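Local coordinates for protein oxidoreductase (Ralstonia eutropha, PDB 3HJ9) that binds flavin mononucleotide and is probably an FMN-dependent oxidoreductase of the nitroreductase family, at residues Ala168-Tyr172 / Ser208-Gly212; Leu69-Val75 / Tyr107-His111. All blocks are in the same frame, centred on the assembly; numbering follows the deposited sequence.

Overall arrangement
Both contacts press a helix against the same antiparallel sheet of the nitroreductase fold, and their centres lie about 14 Å apart. Along the chain they come in series: contact 2 joins the end of helix 62-73 to strand 103-108 and the turn after it, and contact 1 later joins helix 156-177 to strand 203-212. The two helices also meet each other, where the N170 side-chain amide probably hydrogen-bonds to the carbonyl oxygen of A71. Contact 1 lies nearer the centre of the folded chain (about 6 Å against 11 Å, centre to centre) and close to a bound FMN, contact 2 farther from it. Residues of both helices contact the sheet and also the second subunit.

Contact 1 of 2, residues Ala168-Tyr172 / Ser208-Gly212; sequences AENAY and SQTIG
In the helix-on-sheet core of the nitroreductase fold, segment 168-172 of helix 156-177 runs nearly parallel to segment 208-212 of strand 203-212, their axes 10.2 Å apart and 11° from parallel, and the Q209 side chain spans the gap. It leaves the strand with CG opposite the backbone N (chi1 -167°) and stays extended to its amide. Q209 NE2 donates to A168 O at 3.0 Å, with an N-H...O angle of 157°. That oxygen already accepts the helical bond from Y172 N, and the two donors arrive from opposite faces of the carbonyl plane. Q209 NE2 also sits over one face of the Y172 ring, toward its rim, 3.4 Å from Y172 CD2. The other arm of the amide, Q209 OE1, lies 3.2 Å from A171 CB and has no hydrogen-bond partner in the model, a polar cost within a buried interface. Alanines suit 168 and 171 because their small methyls let the amide come so close. Beyond it, I211 CD1 meets A171 CB at 4.4 Å. Y172 sends its hydroxyl to S51 and V184, and its ring makes a cation-pi contact with R49. The glutamine thus backs an aromatic side chain bordering the FMN site characteristic of this flavoprotein family.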
loop_
_atom_site.group_PDB
_atom_site.type_symbol
_atom_site.label_atom_id
_atom_site.label_comp_id
_atom_site.label_asym_id
_atom_site.label_seq_id
_atom_site.Cartn_x
_atom_site.Cartn_y
_atom_site.Cartn_z
ATOM N N ALA A 168 3.427 -3.922 -1.864
ATOM C CA ALA A 168 3.122 -4.048 -3.313
ATOM C C ALA A 168 3.225 -2.663 -3.969
ATOM O O ALA A 168 3.605 -2.579 -5.139
ATOM C CB ALA A 168 1.724 -4.633 -3.536
ATOM N N GLU A 169 2.913 -1.573 -3.228
ATOM C CA GLU A 169 3.024 -0.222 -3.811
ATOM C C GLU A 169 4.487 0.184 -4.019
ATOM O O GLU A 169 4.824 0.784 -5.041
ATOM C CB GLU A 169 2.263 0.825 -2.988
ATOM C CG GLU A 169 2.187 2.196 -3.621
ATOM C CD GLU A 169 1.449 2.245 -4.961
ATOM O OE1 GLU A 169 0.913 1.206 -5.419
ATOM O OE2 GLU A 169 1.398 3.358 -5.558
ATOM N N ASN A 170 5.351 -0.129 -3.046
ATOM C CA ASN A 170 6.781 0.074 -3.221
ATOM C C ASN A 170 7.260 -0.646 -4.494
ATOM O O ASN A 170 8.058 -0.093 -5.242
ATOM C CB ASN A 170 7.595 -0.457 -2.032
ATOM C CG ASN A 170 7.467 0.396 -0.787
ATOM O OD1 ASN A 170 6.848 1.462 -0.810
ATOM N ND2 ASN A 170 8.040 -0.092 0.327
ATOM N N ALA A 171 6.778 -1.869 -4.710
ATOM C CA ALA A 171 7.161 -2.689 -5.905
ATOM C C ALA A 171 6.686 -2.049 -7.208
ATOM O O ALA A 171 7.426 -2.039 -8.219
ATOM C CB ALA A 171 6.633 -4.155 -5.779
ATOM N N TYR A 172 5.435 -1.581 -7.216
ATOM C CA TYR A 172 4.887 -0.814 -8.363
ATOM C C TYR A 172 5.736 0.379 -8.765
ATOM O O TYR A 172 6.053 0.556 -9.944
ATOM C CB TYR A 172 3.489 -0.278 -8.064
ATOM C CG TYR A 172 2.308 -1.078 -8.532
ATOM C CD1 TYR A 172 2.025 -1.211 -9.891
ATOM C CD2 TYR A 172 1.389 -1.608 -7.610
ATOM C CE1 TYR A 172 0.842 -1.915 -10.328
ATOM C CE2 TYR A 172 0.225 -2.279 -8.042
ATOM C CZ TYR A 172 -0.042 -2.433 -9.368
ATOM O OH TYR A 172 -1.197 -3.090 -9.726
ATOM N N SER A 208 -0.905 -11.339 -4.629
ATOM C CA SER A 208 0.247 -11.675 -5.456
ATOM C C SER A 208 0.521 -10.461 -6.375
ATOM O O SER A 208 -0.288 -9.510 -6.451
ATOM C CB SER A 208 0.052 -12.962 -6.247
ATOM O OG SER A 208 -1.018 -12.792 -7.126
ATOM N N GLN A 209 1.679 -10.462 -7.024
ATOM C CA GLN A 209 2.015 -9.386 -7.975
ATOM C C GLN A 209 2.895 -9.922 -9.072
ATOM O O GLN A 209 3.999 -10.436 -8.805
ATOM C CB GLN A 209 2.682 -8.247 -7.242
ATOM C CG GLN A 209 2.817 -6.909 -8.004
ATOM C CD GLN A 209 3.421 -5.828 -7.084
ATOM O OE1 GLN A 209 4.119 -6.171 -6.119
ATOM N NE2 GLN A 209 3.142 -4.540 -7.355
ATOM N N THR A 210 2.397 -9.806 -10.301
ATOM C CA THR A 210 3.062 -10.362 -11.477
ATOM C C THR A 210 3.931 -9.268 -12.070
ATOM O O THR A 210 3.432 -8.192 -12.328
ATOM C CB THR A 210 2.023 -10.878 -12.433
ATOM O OG1 THR A 210 1.308 -11.886 -11.729
ATOM C CG2 THR A 210 2.620 -11.457 -13.684
ATOM N N ILE A 211 5.225 -9.559 -12.251
ATOM C CA ILE A 211 6.215 -8.570 -12.674
ATOM C C ILE A 211 7.083 -9.043 -13.832
ATOM O O ILE A 211 7.463 -10.215 -13.903
ATOM C CB ILE A 211 7.093 -8.175 -11.437
ATOM C CG1 ILE A 211 6.236 -7.429 -10.408
ATOM C CG2 ILE A 211 8.335 -7.324 -11.847
ATOM C CD1 ILE A 211 6.916 -7.086 -9.107
ATOM N N GLY A 212 7.350 -8.121 -14.751
ATOM C CA GLY A 212 8.253 -8.322 -15.866
ATOM C C GLY A 212 8.318 -7.118 -16.789
ATOM O O GLY A 212 7.655 -6.094 -16.525
#

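Contact 2 of 2, residues Leu69-Val75 / Tyr107-His111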
loop_
_atom_site.group_PDB
_atom_site.type_symbol
_atom_site.label_atom_id
_atom_site.label_comp_id
_atom_site.label_asym_id
_atom_site.label_seq_id
_atom_site.Cartn_x
_atom_site.Cartn_y
_atom_site.Cartn_z
ATOM N N LEU A 69 12.923 -6.646 -4.621
ATOM C CA LEU A 69 12.710 -7.306 -3.341
ATOM C C LEU A 69 13.009 -6.347 -2.181
ATOM O O LEU A 69 12.231 -6.292 -1.272
ATOM C CB LEU A 69 13.490 -8.627 -3.220
ATOM C CG LEU A 69 12.938 -9.750 -4.110
ATOM C CD1 LEU A 69 13.912 -10.888 -4.149
ATOM C CD2 LEU A 69 11.571 -10.246 -3.634
ATOM N N TRP A 70 14.115 -5.603 -2.256
ATOM C CA TRP A 70 14.453 -4.607 -1.230
ATOM C C TRP A 70 13.375 -3.490 -1.141
ATOM O O TRP A 70 13.001 -3.075 -0.024
ATOM C CB TRP A 70 15.836 -4.025 -1.469
ATOM C CG TRP A 70 16.204 -3.059 -0.424
ATOM C CD1 TRP A 70 16.732 -3.326 0.799
ATOM C CD2 TRP A 70 16.036 -1.654 -0.500
ATOM N NE1 TRP A 70 16.896 -2.162 1.509
ATOM C CE2 TRP A 70 16.472 -1.115 0.732
ATOM C CE3 TRP A 70 15.549 -0.793 -1.494
ATOM C CZ2 TRP A 70 16.456 0.252 0.998
ATOM C CZ3 TRP A 70 15.535 0.584 -1.235
ATOM C CH2 TRP A 70 15.998 1.090 -0.001
ATOM N N ALA A 71 12.942 -2.984 -2.303
ATOM C CA ALA A 71 11.886 -1.976 -2.380
ATOM C C ALA A 71 10.652 -2.509 -1.639
ATOM O O ALA A 71 10.186 -1.864 -0.681
ATOM C CB ALA A 71 11.549 -1.595 -3.850
ATOM N N ALA A 72 10.237 -3.734 -1.970
ATOM C CA ALA A 72 9.026 -4.337 -1.350
ATOM C C ALA A 72 9.145 -4.681 0.134
ATOM O O ALA A 72 8.237 -4.340 0.929
ATOM C CB ALA A 72 8.566 -5.572 -2.139
ATOM N N ALA A 73 10.274 -5.279 0.539
ATOM C CA ALA A 73 10.396 -5.869 1.892
ATOM C C ALA A 73 11.702 -5.654 2.643
ATOM O O ALA A 73 11.862 -6.226 3.714
ATOM C CB ALA A 73 10.187 -7.387 1.739
ATOM N N GLY A 74 12.612 -4.844 2.096
ATOM C CA GLY A 74 13.943 -4.729 2.583
ATOM C C GLY A 74 14.115 -3.986 3.881
ATOM O O GLY A 74 13.204 -3.252 4.300
ATOM N N VAL A 75 15.282 -4.202 4.500
ATOM C CA VAL A 75 15.702 -3.473 5.699
ATOM C C VAL A 75 16.280 -2.137 5.222
ATOM O O VAL A 75 17.144 -2.109 4.368
ATOM C CB VAL A 75 16.743 -4.248 6.514
ATOM C CG1 VAL A 75 17.416 -3.367 7.629
ATOM C CG2 VAL A 75 16.091 -5.545 7.085
ATOM N N TYR A 107 11.918 -14.468 0.501
ATOM C CA TYR A 107 12.866 -13.384 0.667
ATOM C C TYR A 107 13.122 -13.169 2.156
ATOM O O TYR A 107 12.188 -12.988 2.916
ATOM C CB TYR A 107 12.340 -12.099 0.035
ATOM C CG TYR A 107 13.227 -10.919 0.274
ATOM C CD1 TYR A 107 14.507 -10.864 -0.275
ATOM C CD2 TYR A 107 12.789 -9.821 1.031
ATOM C CE1 TYR A 107 15.350 -9.742 -0.054
ATOM C CE2 TYR A 107 13.617 -8.695 1.230
ATOM C CZ TYR A 107 14.896 -8.672 0.694
ATOM O OH TYR A 107 15.708 -7.589 0.904
ATOM N N ASP A 108 14.393 -13.184 2.542
ATOM C CA ASP A 108 14.843 -12.936 3.904
ATOM C C ASP A 108 15.405 -11.497 3.886
ATOM O O ASP A 108 16.498 -11.281 3.361
ATOM C CB ASP A 108 15.915 -13.958 4.281
ATOM C CG ASP A 108 16.506 -13.734 5.643
ATOM O OD1 ASP A 108 16.159 -12.790 6.378
ATOM O OD2 ASP A 108 17.381 -14.535 5.983
ATOM N N PRO A 109 14.686 -10.526 4.486
ATOM C CA PRO A 109 15.195 -9.130 4.482
ATOM C C PRO A 109 16.464 -8.852 5.255
ATOM O O PRO A 109 17.276 -8.083 4.777
ATOM C CB PRO A 109 14.053 -8.353 5.113
ATOM C CG PRO A 109 12.857 -9.165 4.832
ATOM C CD PRO A 109 13.317 -10.561 5.034
ATOM N N VAL A 110 16.637 -9.484 6.416
ATOM C CA VAL A 110 17.795 -9.251 7.271
ATOM C C VAL A 110 19.113 -9.645 6.574
ATOM O O VAL A 110 20.111 -8.959 6.755
ATOM C CB VAL A 110 17.620 -9.944 8.669
ATOM C CG1 VAL A 110 18.917 -9.888 9.498
ATOM C CG2 VAL A 110 16.412 -9.328 9.411
ATOM N N HIS A 111 19.082 -10.718 5.770
ATOM C CA HIS A 111 20.247 -11.209 5.031
ATOM C C HIS A 111 20.202 -10.941 3.533
ATOM O O HIS A 111 21.148 -11.298 2.829
ATOM C CB HIS A 111 20.447 -12.712 5.294
ATOM C CG HIS A 111 20.644 -13.039 6.737
ATOM N ND1 HIS A 111 21.853 -12.871 7.371
ATOM C CD2 HIS A 111 19.779 -13.478 7.679
ATOM C CE1 HIS A 111 21.731 -13.212 8.640
ATOM N NE2 HIS A 111 20.481 -13.588 8.850
HETATM O O HOH W 1 16.908 -6.220 2.988
#
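Y107 reaches from strand 103-108 of the antiparallel sheet to the end of helix 62-73, a helix-on-sheet contact of the nitroreductase fold. Y107 CB lies 4.2 Å from L69 CD2, and CG stands anti to the backbone N (chi1 175°), which carries the ring up to the helix. There L69 CB makes a CH-pi contact with one face, 3.9 Å from the Y107 ring centroid. On the Y107 CD1 side the ring also meets L69 CD1, so the leucine supplies apolar bulk to both CB and ring. At the other edge Y107 CD2 is 3.6 Å from A73 CB, a methyl small enough to sit beside the ring, and Y107 CE2 approaches both that methyl and L69 O. The hydroxyl passes the CA atoms of W70 and G74; having no side chain, G74 lets the backbone run close to W70 CD1 and this hydroxyl. Y107 OH is hydrogen-bonded to H112 ND1 and to a water. Over the opposite ring face, toward the rim, lies P109 N; P109 CG is 3.3 Å from A73 O, and P109 CB packs on V75 CG2. V75 is held in turn by W70, whose NE1 donates to V75 O at 2.9 Å from above the carbonyl plane. The water at the tyrosine tip ties the two segments together, its oxygen accepting from V75 N at 3.0 Å and donating to P109 O at 2.6 Å.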